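Designed protein (Trypanosoma brucei, PDB 6IEV) is a designed thioredoxin-fold protein, whose selected variants serve to examine how hydrophobic, partly buried side chains affect stability at high temperature. Local coordinates at residues 90-95 against 106-112; 44-48 against 74-78. All blocks are in the same frame, centred on the assembly; numbering follows the deposited sequence.

Contact 1 (90-95 against 106-112); sequences TSVPTF and EVKGPDI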
ATOM      1  N   THR A  90     -11.990  11.456 -24.843  1.00 61.68           N
ATOM      2  CA  THR A  90     -12.025  12.788 -25.418  1.00 68.27           C
ATOM      3  C   THR A  90     -10.763  13.600 -25.149  1.00 72.34           C
ATOM      4  O   THR A  90     -10.510  14.573 -25.864  1.00 79.79           O
ATOM      5  CB  THR A  90     -13.235  13.550 -24.867  1.00 69.65           C
ATOM      6  OG1 THR A  90     -13.081  13.725 -23.456  1.00 64.87           O
ATOM      7  CG2 THR A  90     -14.504  12.754 -25.106  1.00 74.82           C
ATOM      8  N   SER A  91      -9.963  13.225 -24.158  1.00 71.91           N
ATOM      9  CA  SER A  91      -8.668  13.858 -23.949  1.00 70.21           C
ATOM     10  C   SER A  91      -7.736  12.841 -23.310  1.00 65.57           C
ATOM     11  O   SER A  91      -8.177  11.854 -22.725  1.00 53.71           O
ATOM     12  CB  SER A  91      -8.776  15.123 -23.090  1.00 75.22           C
ATOM     13  OG  SER A  91      -9.612  14.912 -21.966  1.00 73.77           O
ATOM     14  N   VAL A  92      -6.437  13.085 -23.437  1.00 67.35           N
ATOM     15  CA  VAL A  92      -5.446  12.213 -22.822  1.00 62.98           C
ATOM     16  C   VAL A  92      -4.596  13.066 -21.888  1.00 67.66           C
ATOM     17  O   VAL A  92      -4.466  14.277 -22.106  1.00 77.41           O
ATOM     18  CB  VAL A  92      -4.584  11.495 -23.876  1.00 63.98           C
ATOM     19  CG1 VAL A  92      -5.458  10.758 -24.889  1.00 59.61           C
ATOM     20  CG2 VAL A  92      -3.624  12.468 -24.548  1.00 63.15           C
ATOM     21  N   PRO A  93      -4.046  12.499 -20.812  1.00 65.22           N
ATOM     22  CA  PRO A  93      -4.320  11.115 -20.417  1.00 61.51           C
ATOM     23  C   PRO A  93      -5.663  11.000 -19.723  1.00 62.45           C
ATOM     24  O   PRO A  93      -6.112  11.948 -19.084  1.00 72.75           O
ATOM     25  CB  PRO A  93      -3.171  10.789 -19.466  1.00 57.65           C
ATOM     26  CG  PRO A  93      -2.824  12.098 -18.864  1.00 59.79           C
ATOM     27  CD  PRO A  93      -3.009  13.114 -19.968  1.00 65.82           C
ATOM     28  N   THR A  94      -6.310   9.854 -19.884  1.00 59.10           N
ATOM     29  CA  THR A  94      -7.543   9.539 -19.179  1.00 55.25           C
ATOM     30  C   THR A  94      -7.421   8.148 -18.581  1.00 51.12           C
ATOM     31  O   THR A  94      -6.864   7.241 -19.205  1.00 51.36           O
ATOM     32  CB  THR A  94      -8.775   9.606 -20.102  1.00 50.90           C
ATOM     33  OG1 THR A  94      -8.932  10.940 -20.578  1.00 60.66           O
ATOM     34  CG2 THR A  94     -10.043   9.206 -19.355  1.00 49.50           C
ATOM     35  N   PHE A  95      -7.946   7.995 -17.372  1.00 48.21           N
ATOM     36  CA  PHE A  95      -8.042   6.717 -16.699  1.00 40.39           C
ATOM     37  C   PHE A  95      -9.480   6.229 -16.726  1.00 41.67           C
ATOM     38  O   PHE A  95     -10.402   6.993 -16.446  1.00 49.45           O
ATOM     39  CB  PHE A  95      -7.574   6.850 -15.254  1.00 45.13           C
ATOM     40  CG  PHE A  95      -6.131   7.227 -15.125  1.00 43.84           C
ATOM     41  CD1 PHE A  95      -5.156   6.246 -15.102  1.00 38.01           C
ATOM     42  CD2 PHE A  95      -5.748   8.560 -15.038  1.00 41.71           C
ATOM     43  CE1 PHE A  95      -3.821   6.579 -14.984  1.00 40.29           C
ATOM     44  CE2 PHE A  95      -4.413   8.906 -14.914  1.00 34.98           C
ATOM     45  CZ  PHE A  95      -3.448   7.913 -14.894  1.00 39.48           C
ATOM     46  N   GLU A 106     -14.067   7.190 -14.087  1.00 55.53           N
ATOM     47  CA  GLU A 106     -13.170   7.803 -15.049  1.00 48.57           C
ATOM     48  C   GLU A 106     -12.489   8.989 -14.377  1.00 51.21           C
ATOM     49  O   GLU A 106     -13.139   9.760 -13.672  1.00 55.21           O
ATOM     50  CB  GLU A 106     -13.949   8.233 -16.301  1.00 56.94           C
ATOM     51  CG  GLU A 106     -13.193   9.119 -17.270  1.00 71.07           C
ATOM     52  CD  GLU A 106     -13.827   9.137 -18.664  1.00 83.09           C
ATOM     53  OE1 GLU A 106     -14.653   8.248 -18.967  1.00 83.32           O
ATOM     54  OE2 GLU A 106     -13.506  10.054 -19.451  1.00 85.24           O
ATOM     55  N   VAL A 107     -11.190   9.155 -14.620  1.00 55.08           N
ATOM     56  CA  VAL A 107     -10.439  10.278 -14.075  1.00 55.81           C
ATOM     57  C   VAL A 107      -9.731  10.974 -15.221  1.00 53.53           C
ATOM     58  O   VAL A 107      -8.837  10.401 -15.859  1.00 58.04           O
ATOM     59  CB  VAL A 107      -9.432   9.851 -13.000  1.00 53.15           C
ATOM     60  CG1 VAL A 107      -8.412  10.961 -12.768  1.00 53.88           C
ATOM     61  CG2 VAL A 107     -10.165   9.559 -11.727  1.00 52.84           C
ATOM     62  N   LYS A 108     -10.116  12.214 -15.462  1.00 58.61           N
ATOM     63  CA  LYS A 108      -9.618  12.980 -16.593  1.00 68.06           C
ATOM     64  C   LYS A 108      -8.460  13.836 -16.132  1.00 72.49           C
ATOM     65  O   LYS A 108      -8.518  14.450 -15.064  1.00 75.88           O
ATOM     66  CB  LYS A 108     -10.707  13.841 -17.231  1.00 65.53           C
ATOM     67  CG  LYS A 108     -11.522  13.076 -18.250  1.00 74.64           C
ATOM     68  CD  LYS A 108     -12.828  13.774 -18.562  1.00 87.97           C
ATOM     69  CE  LYS A 108     -13.438  13.229 -19.847  1.00 98.49           C
ATOM     70  NZ  LYS A 108     -14.896  13.526 -19.970  1.00103.60           N
ATOM     71  N   GLY A 109      -7.382  13.783 -16.886  1.00 72.92           N
ATOM     72  CA  GLY A 109      -6.226  14.546 -16.570  1.00 76.61           C
ATOM     73  C   GLY A 109      -5.186  13.647 -15.977  1.00 81.74           C
ATOM     74  O   GLY A 109      -5.435  12.480 -15.679  1.00 89.16           O
ATOM     75  N   PRO A 110      -3.987  14.184 -15.803  1.00 89.36           N
ATOM     76  CA  PRO A 110      -2.861  13.381 -15.324  1.00 92.31           C
ATOM     77  C   PRO A 110      -2.896  13.348 -13.810  1.00 97.66           C
ATOM     78  O   PRO A 110      -1.862  13.215 -13.141  1.00101.93           O
ATOM     79  CB  PRO A 110      -1.638  14.153 -15.828  1.00 86.47           C
ATOM     80  CG  PRO A 110      -2.155  15.620 -15.705  1.00 87.99           C
ATOM     81  CD  PRO A 110      -3.690  15.599 -15.785  1.00 88.33           C
ATOM     82  N   ASP A 111      -4.096  13.380 -13.235  1.00 89.93           N
ATOM     83  CA  ASP A 111      -4.190  13.487 -11.785  1.00 87.20           C
ATOM     84  C   ASP A 111      -4.424  12.071 -11.278  1.00 81.19           C
ATOM     85  O   ASP A 111      -5.541  11.594 -11.189  1.00 81.96           O
ATOM     86  CB  ASP A 111      -5.258  14.477 -11.335  1.00 91.14           C
ATOM     87  CG  ASP A 111      -5.075  14.873  -9.878  1.00 96.37           C
ATOM     88  OD1 ASP A 111      -4.097  14.378  -9.278  1.00 90.76           O
ATOM     89  OD2 ASP A 111      -5.920  15.609  -9.333  1.00 99.40           O
ATOM     90  N   ILE A 112      -3.321  11.351 -11.099  1.00 77.14           N
ATOM     91  CA  ILE A 112      -3.292   9.990 -10.577  1.00 81.87           C
ATOM     92  C   ILE A 112      -3.515   9.962  -9.061  1.00 81.18           C
ATOM     93  O   ILE A 112      -4.096   9.000  -8.557  1.00 82.85           O
ATOM     94  CB  ILE A 112      -1.989   9.310 -11.071  1.00 81.80           C
ATOM     95  CG1 ILE A 112      -1.885   7.818 -10.673  1.00 79.55           C
ATOM     96  CG2 ILE A 112      -0.792  10.264 -10.964  1.00 76.20           C
ATOM     97  CD1 ILE A 112      -2.571   6.958 -11.743  1.00 80.62           C
TER

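Contact 2 (44-48 against 74-78); sequences VFTLP and SVDTS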
ATOM      1  N   VAL A  44      -5.136   3.277 -18.529  1.00 36.01           N
ATOM      2  CA  VAL A  44      -4.701   4.625 -18.840  1.00 36.11           C
ATOM      3  C   VAL A  44      -4.605   4.744 -20.361  1.00 39.12           C
ATOM      4  O   VAL A  44      -3.984   3.903 -21.027  1.00 37.84           O
ATOM      5  CB  VAL A  44      -3.367   4.969 -18.152  1.00 38.38           C
ATOM      6  CG1 VAL A  44      -2.218   4.154 -18.702  1.00 34.31           C
ATOM      7  CG2 VAL A  44      -3.071   6.441 -18.304  1.00 38.91           C
ATOM      8  N   PHE A  45      -5.276   5.751 -20.909  1.00 33.74           N
ATOM      9  CA  PHE A  45      -5.201   6.088 -22.330  1.00 41.22           C
ATOM     10  C   PHE A  45      -4.268   7.279 -22.478  1.00 42.21           C
ATOM     11  O   PHE A  45      -4.599   8.371 -22.014  1.00 41.68           O
ATOM     12  CB  PHE A  45      -6.586   6.448 -22.881  1.00 42.66           C
ATOM     13  CG  PHE A  45      -7.546   5.294 -22.923  1.00 46.68           C
ATOM     14  CD1 PHE A  45      -8.234   4.899 -21.777  1.00 47.43           C
ATOM     15  CD2 PHE A  45      -7.761   4.598 -24.109  1.00 43.48           C
ATOM     16  CE1 PHE A  45      -9.119   3.824 -21.814  1.00 48.27           C
ATOM     17  CE2 PHE A  45      -8.636   3.535 -24.159  1.00 36.97           C
ATOM     18  CZ  PHE A  45      -9.316   3.138 -23.015  1.00 47.77           C
ATOM     19  N   THR A  46      -3.148   7.093 -23.179  1.00 40.78           N
ATOM     20  CA  THR A  46      -2.103   8.107 -23.257  1.00 50.08           C
ATOM     21  C   THR A  46      -1.658   8.318 -24.695  1.00 55.94           C
ATOM     22  O   THR A  46      -2.099   7.633 -25.619  1.00 61.97           O
ATOM     23  CB  THR A  46      -0.860   7.746 -22.435  1.00 54.32           C
ATOM     24  OG1 THR A  46      -0.278   6.544 -22.958  1.00 63.15           O
ATOM     25  CG2 THR A  46      -1.213   7.560 -20.995  1.00 56.72           C
ATOM     26  N   LEU A  47      -0.782   9.308 -24.853  1.00 56.93           N
ATOM     27  CA  LEU A  47       0.013   9.617 -26.032  1.00 64.10           C
ATOM     28  C   LEU A  47       1.466   9.234 -25.794  1.00 70.18           C
ATOM     29  O   LEU A  47       1.885   9.069 -24.643  1.00 76.68           O
ATOM     30  CB  LEU A  47      -0.121  11.100 -26.388  1.00 67.77           C
ATOM     31  CG  LEU A  47      -1.417  11.229 -27.190  1.00 71.86           C
ATOM     32  CD1 LEU A  47      -1.652  12.653 -27.677  1.00 86.39           C
ATOM     33  CD2 LEU A  47      -1.434  10.228 -28.353  1.00 74.62           C
ATOM     34  N   PRO A  48       2.277   9.049 -26.865  1.00 76.59           N
ATOM     35  CA  PRO A  48       3.553   8.337 -26.696  1.00 88.23           C
ATOM     36  C   PRO A  48       4.460   8.932 -25.632  1.00111.54           C
ATOM     37  O   PRO A  48       4.719   8.260 -24.623  1.00119.74           O
ATOM     38  CB  PRO A  48       4.199   8.438 -28.086  1.00 80.47           C
ATOM     39  CG  PRO A  48       3.476   9.569 -28.767  1.00 81.25           C
ATOM     40  CD  PRO A  48       2.079   9.461 -28.266  1.00 77.13           C
ATOM     41  N   SER A  74      -2.323  -0.045 -20.141  1.00 31.76           N
ATOM     42  CA  SER A  74      -1.895   1.153 -20.844  1.00 32.78           C
ATOM     43  C   SER A  74      -2.290   1.049 -22.317  1.00 37.39           C
ATOM     44  O   SER A  74      -1.976   0.055 -22.982  1.00 38.80           O
ATOM     45  CB  SER A  74      -0.369   1.300 -20.738  1.00 36.16           C
ATOM     46  OG  SER A  74       0.029   2.592 -21.145  1.00 57.17           O
ATOM     47  N   VAL A  75      -2.917   2.091 -22.853  1.00 38.04           N
ATOM     48  CA  VAL A  75      -3.331   2.079 -24.249  1.00 38.92           C
ATOM     49  C   VAL A  75      -2.789   3.328 -24.926  1.00 42.96           C
ATOM     50  O   VAL A  75      -3.181   4.446 -24.578  1.00 40.70           O
ATOM     51  CB  VAL A  75      -4.856   1.998 -24.390  1.00 45.05           C
ATOM     52  CG1 VAL A  75      -5.245   2.179 -25.878  1.00 36.04           C
ATOM     53  CG2 VAL A  75      -5.352   0.670 -23.819  1.00 34.42           C
ATOM     54  N   ASP A  76      -1.897   3.148 -25.890  1.00 35.50           N
ATOM     55  CA  ASP A  76      -1.399   4.291 -26.646  1.00 41.41           C
ATOM     56  C   ASP A  76      -2.424   4.646 -27.725  1.00 41.23           C
ATOM     57  O   ASP A  76      -2.540   3.935 -28.725  1.00 41.00           O
ATOM     58  CB  ASP A  76      -0.031   3.962 -27.238  1.00 44.22           C
ATOM     59  CG  ASP A  76       0.456   5.011 -28.259  1.00 58.23           C
ATOM     60  OD1 ASP A  76      -0.192   6.069 -28.460  1.00 61.58           O
ATOM     61  OD2 ASP A  76       1.493   4.745 -28.902  1.00 61.30           O
ATOM     62  N   THR A  77      -3.138   5.766 -27.549  1.00 42.13           N
ATOM     63  CA  THR A  77      -4.199   6.106 -28.491  1.00 44.55           C
ATOM     64  C   THR A  77      -3.674   6.427 -29.883  1.00 49.07           C
ATOM     65  O   THR A  77      -4.447   6.341 -30.843  1.00 56.26           O
ATOM     66  CB  THR A  77      -5.046   7.298 -28.021  1.00 45.91           C
ATOM     67  OG1 THR A  77      -4.245   8.482 -27.990  1.00 46.35           O
ATOM     68  CG2 THR A  77      -5.635   7.029 -26.664  1.00 40.99           C
ATOM     69  N   SER A  78      -2.400   6.809 -30.024  1.00 43.86           N
ATOM     70  CA  SER A  78      -1.919   7.185 -31.353  1.00 46.68           C
ATOM     71  C   SER A  78      -1.765   5.974 -32.259  1.00 45.36           C
ATOM     72  O   SER A  78      -1.714   6.140 -33.479  1.00 46.97           O
ATOM     73  CB  SER A  78      -0.588   7.941 -31.272  1.00 43.01           C
ATOM     74  OG  SER A  78       0.489   7.033 -31.147  1.00 54.21           O
TER

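Contact 1 (90-95 against 106-112)
Phe95 forms the apolar centre: its CZ lies 3.4 Å from CD1 of Ile112, and its CB 4.2 Å from CB of Val107, the neighbour with which it shares one face of the sheet. Helices 53-66 and 112-123 cover this face, Ile56 and Leu60 from the first and Leu115 from the second touching the Phe95 side chain. A second apolar pair lies where the chain leaves strand 102-108, Pro93 CG 3.9 Å from Pro110 CB. The backbones run antiparallel as the two strands of the C-terminal beta hairpin of the thioredoxin fold. Phe95 and Val107 make a hydrogen-bonded pair, with Phe95 N to Val107 O at 3.0 Å and Val107 N to Phe95 O at 2.9 Å; Gly109 N then reaches Pro93 O at 3.1 Å. The peptide bond before Pro93 is cis, so that Pro93 corresponds to the cis-proline that thioredoxins place just ahead of this strand. Gly109, with phi 104° and psi 171°, takes a backbone shape in which a CB would collide with Pro110 CD. On the opposite face, Thr94 and Lys108 form a non-hydrogen-bonded pair, and Thr94 OG1 donates a very short hydrogen bond to Ser91 O (2.5 Å), tying the cis-proline loop to the strand start. At the exposed polar edge Lys108 CE approaches Thr90 OG1 (3.7 Å), while Lys108 NZ makes a long salt bridge of 3.8 Å to Glu106 OE2.

Contact 2 (44-48 against 74-78)
Two parallel strands pair here at their C-terminal ends, in a beta-alpha-beta unit of the thioredoxin fold in which helix 53-66 connects strand 40-46 to strand 70-76. The axes of 44-46 and 74-76 approach to 4.8 Å, with 23° between their directions. Val75 anchors the register by bonding to both neighbours of Phe45: its N donates to Val44 O (2.8 Å) and its O accepts from Thr46 N (3.0 Å). Thr46 in turn bonds to both neighbours of Asp76, its O accepting from Thr77 N (2.9 Å), which completes the last bridge. Phe45 and Val75 share one face, with Phe45 CD2 3.9 Å from Val75 CB, and Ala83 of helix 81-86 touches Val75 there. Val44 and Ser74 point to the other face, toward helix 53-66. Beyond the strands Leu47 folds back, bringing CD2 to 3.3 Å from Thr77 OG1. Asp76 opens an Asx turn, its OD1 accepting from Ser78 N at 2.8 Å and from Ser78 OG at 2.9 Å.

Contacts 1 and 2 lie in one mixed sheet, their centres 11 Å apart, and strand 40-46 borders strand 94-99 within it. The parallel beta-alpha-beta pairing of contact 2 thus passes into the antiparallel hairpin of contact 1, the join being a probable hydrogen bond between Phe45 N and Thr94 O (2.8 Å). Beneath helix 53-66 the cores merge where Phe95 CE1 meets Val44 CG2 at 3.4 Å. The cis-proline loop of contact 1 reaches the end of strand 40-46 and the residue after it: Val92 CB lies 3.6 Å from Phe45 O, and Val92 CG2 3.7 Å from Leu47 CG. In thioredoxins this loop flanks the redox site; this chain has no cysteine and lacks their redox pair.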